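PDB 2ZQE: MutS2 protein from Thermus thermophilus, which probably binds and nicks DNA through this C-terminal Smr endonuclease domain, acting in the suppression of homologous recombination. Local coordinates for residues 28-42 and 71-83. Residues are numbered along the deposited sequence; the frame is centred on the assembly and turned at random.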
ATOM      1  N   ALA A  28      10.979  -1.671   0.019  1.00  8.90           N
ATOM      2  CA  ALA A  28      11.001  -0.307   0.556  1.00  8.62           C
ATOM      3  C   ALA A  28      11.854  -0.266   1.826  1.00  9.14           C
ATOM      4  O   ALA A  28      12.686   0.632   1.977  1.00  8.85           O
ATOM      5  CB  ALA A  28       9.586   0.199   0.832  1.00  9.15           C
ATOM      6  N   ARG A  29      11.692  -1.253   2.705  1.00  9.38           N
ATOM      7  CA  ARG A  29      12.534  -1.337   3.909  1.00 10.57           C
ATOM      8  C   ARG A  29      14.000  -1.677   3.587  1.00 10.49           C
ATOM      9  O   ARG A  29      14.916  -1.151   4.235  1.00 10.65           O
ATOM     10  CB  ARG A  29      11.961  -2.320   4.932  1.00 11.63           C
ATOM     11  CG  ARG A  29      10.782  -1.700   5.707  1.00 14.89           C
ATOM     12  CD  ARG A  29      10.596  -2.306   7.100  1.00 20.86           C
ATOM     13  NE  ARG A  29      11.617  -1.861   8.054  1.00 24.92           N
ATOM     14  CZ  ARG A  29      12.695  -2.565   8.397  1.00 26.71           C
ATOM     15  NH1 ARG A  29      12.909  -3.768   7.874  1.00 27.64           N
ATOM     16  NH2 ARG A  29      13.561  -2.067   9.273  1.00 27.59           N
ATOM     17  N   ALA A  30      14.209  -2.529   2.587  1.00 10.35           N
ATOM     18  CA  ALA A  30      15.566  -2.905   2.146  1.00 10.19           C
ATOM     19  C   ALA A  30      16.320  -1.671   1.655  1.00 10.45           C
ATOM     20  O   ALA A  30      17.532  -1.551   1.868  1.00  9.92           O
ATOM     21  CB  ALA A  30      15.515  -3.985   1.032  1.00 10.04           C
ATOM     22  N   LEU A  31      15.588  -0.765   1.009  1.00 10.06           N
ATOM     23  CA  LEU A  31      16.153   0.447   0.435  1.00 11.39           C
ATOM     24  C   LEU A  31      16.280   1.555   1.484  1.00 11.12           C
ATOM     25  O   LEU A  31      16.912   2.576   1.229  1.00 11.61           O
ATOM     26  CB  LEU A  31      15.319   0.940  -0.760  1.00 11.71           C
ATOM     27  CG  LEU A  31      15.969   2.038  -1.621  1.00 14.12           C
ATOM     28  CD1 LEU A  31      17.421   1.664  -1.976  1.00 14.50           C
ATOM     29  CD2 LEU A  31      15.170   2.373  -2.899  1.00 13.67           C
ATOM     30  N   GLY A  32      15.679   1.357   2.657  1.00 10.97           N
ATOM     31  CA  GLY A  32      15.747   2.373   3.712  1.00 10.74           C
ATOM     32  C   GLY A  32      14.781   3.537   3.534  1.00 11.11           C
ATOM     33  O   GLY A  32      15.055   4.658   3.992  1.00 11.01           O
ATOM     34  N   LEU A  33      13.648   3.268   2.873  1.00 10.37           N
ATOM     35  CA  LEU A  33      12.619   4.276   2.631  1.00 10.49           C
ATOM     36  C   LEU A  33      11.726   4.442   3.840  1.00 10.54           C
ATOM     37  O   LEU A  33      11.491   3.484   4.584  1.00 10.92           O
ATOM     38  CB  LEU A  33      11.756   3.884   1.424  1.00 10.50           C
ATOM     39  CG  LEU A  33      12.492   3.697   0.089  1.00 10.51           C
ATOM     40  CD1 LEU A  33      11.487   3.472  -1.035  1.00 12.34           C
ATOM     41  CD2 LEU A  33      13.373   4.873  -0.219  1.00 11.27           C
ATOM     42  N   SER A  34      11.222   5.665   4.011  1.00  9.99           N
ATOM     43  CA  SER A  34      10.337   5.975   5.120  1.00  9.60           C
ATOM     44  C   SER A  34       8.870   5.831   4.737  1.00  8.76           C
ATOM     45  O   SER A  34       8.021   5.681   5.616  1.00  7.74           O
ATOM     46  CB  SER A  34      10.589   7.399   5.617  1.00 10.87           C
ATOM     47  OG  SER A  34      10.255   8.327   4.601  1.00 14.53           O
ATOM     48  N   THR A  35       8.579   5.919   3.439  1.00  8.33           N
ATOM     49  CA  THR A  35       7.198   5.975   2.955  1.00  8.55           C
ATOM     50  C   THR A  35       7.060   5.177   1.665  1.00  8.53           C
ATOM     51  O   THR A  35       8.005   5.126   0.867  1.00  7.75           O
ATOM     52  CB  THR A  35       6.757   7.433   2.699  1.00  9.44           C
ATOM     53  OG1 THR A  35       7.102   8.240   3.838  1.00 12.94           O
ATOM     54  CG2 THR A  35       5.246   7.524   2.484  1.00  9.59           C
ATOM     55  N   LEU A  36       5.871   4.607   1.463  1.00  7.05           N
ATOM     56  CA  LEU A  36       5.539   3.858   0.259  1.00  6.87           C
ATOM     57  C   LEU A  36       4.085   4.116  -0.103  1.00  6.44           C
ATOM     58  O   LEU A  36       3.198   4.010   0.745  1.00  6.33           O
ATOM     59  CB  LEU A  36       5.749   2.361   0.507  1.00  6.85           C
ATOM     60  CG  LEU A  36       5.288   1.383  -0.569  1.00  6.74           C
ATOM     61  CD1 LEU A  36       6.045   1.561  -1.876  1.00 10.36           C
ATOM     62  CD2 LEU A  36       5.426  -0.028  -0.033  1.00  8.79           C
ATOM     63  N   ARG A  37       3.844   4.451  -1.365  1.00  5.92           N
ATOM     64  CA  ARG A  37       2.469   4.647  -1.847  1.00  5.90           C
ATOM     65  C   ARG A  37       1.972   3.411  -2.576  1.00  5.85           C
ATOM     66  O   ARG A  37       2.646   2.888  -3.449  1.00  7.15           O
ATOM     67  CB  ARG A  37       2.379   5.859  -2.772  1.00  5.89           C
ATOM     68  CG  ARG A  37       2.472   7.192  -2.043  1.00  8.19           C
ATOM     69  CD  ARG A  37       2.742   8.336  -3.029  1.00  9.98           C
ATOM     70  NE  ARG A  37       1.728   8.442  -4.089  1.00 12.16           N
ATOM     71  CZ  ARG A  37       0.560   9.081  -3.992  1.00 11.21           C
ATOM     72  NH1 ARG A  37       0.197   9.688  -2.869  1.00 12.95           N
ATOM     73  NH2 ARG A  37      -0.263   9.089  -5.031  1.00 12.35           N
ATOM     74  N   LEU A  38       0.788   2.941  -2.187  1.00  4.90           N
ATOM     75  CA  LEU A  38       0.155   1.806  -2.837  1.00  5.02           C
ATOM     76  C   LEU A  38      -1.032   2.293  -3.657  1.00  4.82           C
ATOM     77  O   LEU A  38      -2.079   2.637  -3.124  1.00  5.56           O
ATOM     78  CB  LEU A  38      -0.287   0.775  -1.780  1.00  4.80           C
ATOM     79  CG  LEU A  38       0.832   0.330  -0.839  1.00  4.74           C
ATOM     80  CD1 LEU A  38       0.241  -0.565   0.263  1.00  5.32           C
ATOM     81  CD2 LEU A  38       1.943  -0.400  -1.582  1.00  6.21           C
ATOM     82  N   LEU A  39      -0.840   2.354  -4.970  1.00  4.40           N
ATOM     83  CA  LEU A  39      -1.901   2.777  -5.876  1.00  4.96           C
ATOM     84  C   LEU A  39      -2.746   1.567  -6.253  1.00  5.69           C
ATOM     85  O   LEU A  39      -2.356   0.767  -7.115  1.00  5.50           O
ATOM     86  CB  LEU A  39      -1.265   3.422  -7.117  1.00  4.70           C
ATOM     87  CG  LEU A  39      -2.164   3.793  -8.298  1.00  5.05           C
ATOM     88  CD1 LEU A  39      -3.299   4.687  -7.829  1.00  6.15           C
ATOM     89  CD2 LEU A  39      -1.331   4.456  -9.409  1.00  6.10           C
ATOM     90  N   HIS A  40      -3.899   1.424  -5.596  1.00  5.41           N
ATOM     91  CA  HIS A  40      -4.783   0.270  -5.856  1.00  5.13           C
ATOM     92  C   HIS A  40      -6.078   0.644  -6.543  1.00  5.31           C
ATOM     93  O   HIS A  40      -6.836  -0.228  -6.981  1.00  5.18           O
ATOM     94  CB  HIS A  40      -5.123  -0.471  -4.560  1.00  5.07           C
ATOM     95  CG  HIS A  40      -5.384   0.431  -3.394  1.00  5.10           C
ATOM     96  ND1 HIS A  40      -6.484   1.257  -3.317  1.00  5.91           N
ATOM     97  CD2 HIS A  40      -4.693   0.617  -2.249  1.00  4.60           C
ATOM     98  CE1 HIS A  40      -6.460   1.913  -2.171  1.00  7.06           C
ATOM     99  NE2 HIS A  40      -5.375   1.555  -1.509  1.00  5.76           N
ATOM    100  N   GLY A  41      -6.343   1.942  -6.592  1.00  5.82           N
ATOM    101  CA  GLY A  41      -7.548   2.447  -7.200  1.00  6.14           C
ATOM    102  C   GLY A  41      -8.766   2.273  -6.324  1.00  7.14           C
ATOM    103  O   GLY A  41      -8.688   1.742  -5.206  1.00  6.30           O
ATOM    104  N   LYS A  42      -9.907   2.708  -6.850  1.00  7.87           N
ATOM    105  CA  LYS A  42     -11.139   2.688  -6.076  1.00  8.66           C
ATOM    106  C   LYS A  42     -11.998   1.507  -6.487  1.00  9.31           C
ATOM    107  O   LYS A  42     -11.883   0.433  -5.890  1.00  9.25           O
ATOM    108  CB  LYS A  42     -11.855   4.040  -6.171  1.00  8.89           C
ATOM    109  CG  LYS A  42     -11.062   5.163  -5.521  1.00  9.45           C
ATOM    110  CD  LYS A  42     -11.680   6.521  -5.747  1.00 12.05           C
ATOM    111  CE  LYS A  42     -10.814   7.604  -5.111  1.00 14.75           C
ATOM    112  NZ  LYS A  42     -11.215   8.983  -5.531  1.00 17.87           N
ATOM    113  N   GLU A  71      -4.209  13.770  -4.165  1.00 10.33           N
ATOM    114  CA  GLU A  71      -3.037  12.903  -4.193  1.00  9.71           C
ATOM    115  C   GLU A  71      -3.411  11.423  -4.285  1.00  9.43           C
ATOM    116  O   GLU A  71      -2.616  10.556  -3.938  1.00 10.04           O
ATOM    117  CB  GLU A  71      -2.130  13.176  -2.998  1.00  9.57           C
ATOM    118  CG  GLU A  71      -1.352  14.484  -3.181  1.00 10.23           C
ATOM    119  CD  GLU A  71      -0.468  14.838  -2.014  1.00 11.97           C
ATOM    120  OE1 GLU A  71      -0.374  14.033  -1.056  1.00 13.17           O
ATOM    121  OE2 GLU A  71       0.134  15.937  -2.060  1.00 11.39           O
ATOM    122  N   GLY A  72      -4.615  11.160  -4.773  1.00  9.15           N
ATOM    123  CA  GLY A  72      -5.080   9.795  -5.007  1.00  9.03           C
ATOM    124  C   GLY A  72      -6.313   9.432  -4.216  1.00  8.53           C
ATOM    125  O   GLY A  72      -7.032   8.481  -4.570  1.00  8.60           O
ATOM    126  N   GLY A  73      -6.558  10.171  -3.134  1.00  7.96           N
ATOM    127  CA  GLY A  73      -7.694   9.914  -2.264  1.00  7.43           C
ATOM    128  C   GLY A  73      -7.685   8.463  -1.817  1.00  7.17           C
ATOM    129  O   GLY A  73      -6.613   7.884  -1.581  1.00  6.31           O
ATOM    130  N   HIS A  74      -8.885   7.877  -1.744  1.00  6.84           N
ATOM    131  CA  HIS A  74      -9.064   6.488  -1.282  1.00  7.05           C
ATOM    132  C   HIS A  74      -8.568   5.438  -2.304  1.00  6.92           C
ATOM    133  O   HIS A  74      -8.680   4.236  -2.055  1.00  7.12           O
ATOM    134  CB  HIS A  74     -10.540   6.215  -0.912  1.00  7.54           C
ATOM    135  CG  HIS A  74     -10.988   6.864   0.370  1.00  8.91           C
ATOM    136  ND1 HIS A  74     -11.948   6.308   1.191  1.00 10.18           N
ATOM    137  CD2 HIS A  74     -10.613   8.025   0.963  1.00  9.32           C
ATOM    138  CE1 HIS A  74     -12.136   7.093   2.240  1.00 10.14           C
ATOM    139  NE2 HIS A  74     -11.338   8.139   2.126  1.00 10.57           N
ATOM    140  N   GLY A  75      -8.028   5.889  -3.440  1.00  5.95           N
ATOM    141  CA  GLY A  75      -7.389   4.993  -4.410  1.00  5.20           C
ATOM    142  C   GLY A  75      -5.907   4.745  -4.129  1.00  5.04           C
ATOM    143  O   GLY A  75      -5.249   3.931  -4.802  1.00  4.53           O
ATOM    144  N   VAL A  76      -5.365   5.454  -3.140  1.00  4.85           N
ATOM    145  CA  VAL A  76      -3.965   5.247  -2.766  1.00  4.90           C
ATOM    146  C   VAL A  76      -3.874   5.103  -1.259  1.00  4.99           C
ATOM    147  O   VAL A  76      -4.443   5.907  -0.522  1.00  4.61           O
ATOM    148  CB  VAL A  76      -3.058   6.408  -3.237  1.00  4.84           C
ATOM    149  CG1 VAL A  76      -1.624   6.242  -2.699  1.00  5.48           C
ATOM    150  CG2 VAL A  76      -3.048   6.491  -4.781  1.00  6.44           C
ATOM    151  N   THR A  77      -3.166   4.068  -0.813  1.00  4.50           N
ATOM    152  CA  THR A  77      -2.839   3.936   0.606  1.00  4.14           C
ATOM    153  C   THR A  77      -1.392   4.350   0.798  1.00  3.81           C
ATOM    154  O   THR A  77      -0.475   3.810   0.168  1.00  4.85           O
ATOM    155  CB  THR A  77      -3.036   2.492   1.129  1.00  4.19           C
ATOM    156  OG1 THR A  77      -4.410   2.130   1.026  1.00  4.41           O
ATOM    157  CG2 THR A  77      -2.622   2.418   2.602  1.00  3.60           C
ATOM    158  N   VAL A  78      -1.195   5.326   1.680  1.00  3.76           N
ATOM    159  CA  VAL A  78       0.132   5.843   1.972  1.00  4.27           C
ATOM    160  C   VAL A  78       0.640   5.184   3.246  1.00  4.35           C
ATOM    161  O   VAL A  78       0.029   5.315   4.297  1.00  5.21           O
ATOM    162  CB  VAL A  78       0.076   7.377   2.151  1.00  3.61           C
ATOM    163  CG1 VAL A  78       1.477   7.947   2.364  1.00  5.09           C
ATOM    164  CG2 VAL A  78      -0.574   8.012   0.927  1.00  5.56           C
ATOM    165  N   VAL A  79       1.763   4.482   3.117  1.00  4.27           N
ATOM    166  CA  VAL A  79       2.323   3.678   4.207  1.00  4.85           C
ATOM    167  C   VAL A  79       3.572   4.340   4.783  1.00  5.59           C
ATOM    168  O   VAL A  79       4.513   4.659   4.048  1.00  5.52           O
ATOM    169  CB  VAL A  79       2.678   2.236   3.713  1.00  4.44           C
ATOM    170  CG1 VAL A  79       3.173   1.369   4.863  1.00  6.16           C
ATOM    171  CG2 VAL A  79       1.461   1.552   3.020  1.00  5.30           C
ATOM    172  N   ALA A  80       3.561   4.550   6.097  1.00  5.57           N
ATOM    173  CA  ALA A  80       4.756   4.945   6.833  1.00  7.29           C
ATOM    174  C   ALA A  80       5.442   3.682   7.318  1.00  7.72           C
ATOM    175  O   ALA A  80       4.862   2.898   8.079  1.00  8.08           O
ATOM    176  CB  ALA A  80       4.394   5.822   8.006  1.00  6.95           C
ATOM    177  N   LEU A  81       6.690   3.504   6.915  1.00  9.11           N
ATOM    178  CA  LEU A  81       7.426   2.288   7.222  1.00 10.72           C
ATOM    179  C   LEU A  81       8.179   2.392   8.538  1.00 12.41           C
ATOM    180  O   LEU A  81       8.637   3.476   8.922  1.00 12.61           O
ATOM    181  CB  LEU A  81       8.410   1.996   6.083  1.00 10.92           C
ATOM    182  CG  LEU A  81       7.744   1.830   4.707  1.00 12.23           C
ATOM    183  CD1 LEU A  81       8.724   2.044   3.577  1.00 14.61           C
ATOM    184  CD2 LEU A  81       7.085   0.461   4.623  1.00 15.49           C
ATOM    185  N   ARG A  82       8.319   1.272   9.230  1.00 14.22           N
ATOM    186  CA  ARG A  82       9.246   1.255  10.351  1.00 17.09           C
ATOM    187  C   ARG A  82      10.680   1.364   9.813  1.00 18.14           C
ATOM    188  O   ARG A  82      11.001   0.790   8.765  1.00 18.48           O
ATOM    189  CB  ARG A  82       9.032   0.034  11.244  1.00 18.06           C
ATOM    190  CG  ARG A  82       7.997   0.325  12.325  1.00 21.60           C
ATOM    191  CD  ARG A  82       7.450  -0.929  12.934  1.00 27.30           C
ATOM    192  NE  ARG A  82       7.921  -1.156  14.300  1.00 30.64           N
ATOM    193  CZ  ARG A  82       8.920  -1.965  14.637  1.00 32.74           C
ATOM    194  NH1 ARG A  82       9.598  -2.629  13.702  1.00 35.08           N
ATOM    195  NH2 ARG A  82       9.248  -2.104  15.913  1.00 32.73           N
ATOM    196  N   PRO A  83      11.528   2.154  10.492  1.00 19.71           N
ATOM    197  CA  PRO A  83      12.942   2.308  10.113  1.00 20.51           C
ATOM    198  C   PRO A  83      13.807   1.072  10.340  1.00 20.96           C
ATOM    199  O   PRO A  83      13.352   0.077  10.901  1.00 21.95           O
ATOM    200  CB  PRO A  83      13.421   3.448  11.014  1.00 20.74           C
ATOM    201  CG  PRO A  83      12.543   3.398  12.180  1.00 20.71           C
ATOM    202  CD  PRO A  83      11.185   2.992  11.655  1.00 19.87           C
TER
HETATM  203  O   HOH W   1      12.397   1.519   6.207  1.00 15.05           O
HETATM  204  O   HOH W   2       7.947   6.577   8.473  1.00 32.68           O
HETATM  205  O   HOH W   3     -11.297   9.401  -2.411  1.00 11.70           O
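Arg-37 passes over Val-76 to the backbone of Glu-71, in the loop before strand 76-81. Its CB lies 4.0 Å from Val-76 CG1. CG and CD rise off the sheet. A bend at chi3 (57°) lays the guanidinium over Val-76, with CG1 against one face at its centre. NE turns to a salt bridge with Glu-6. NH1 and NH2 both donate, in the guanidinium plane, to Glu-71 O, NH2 at 3.0 Å. Strands 35-39 and 76-81 run antiparallel, with Leu-36/Val-79 and Leu-38/Thr-77 as the hydrogen-bonded pairs. Just after strand 35-39, His-40 N and Gly-41 N both donate to Gly-75 O. The His-40 ring is fixed at two edge atoms: ND1 donates to Gly-41 O, and NE2 shares a 2.8 Å hydrogen bond with Thr-77 OG1. At the far end Leu-81 CD1 presses tightly on Ala-28 CB (3.4 Å). Arg-29 NE donates to Arg-82 O (2.8 Å) and NH2 to Pro-83 O (2.7 Å). An alanine here removes both donors, and the C-terminal residues would probably be freer to move. The two strands form the centre of the four-stranded mixed sheet, order 1-2-4-3, of the alpha/beta Smr domain, with helix 14-30 packed on Leu-36, Val-79 and Leu-81.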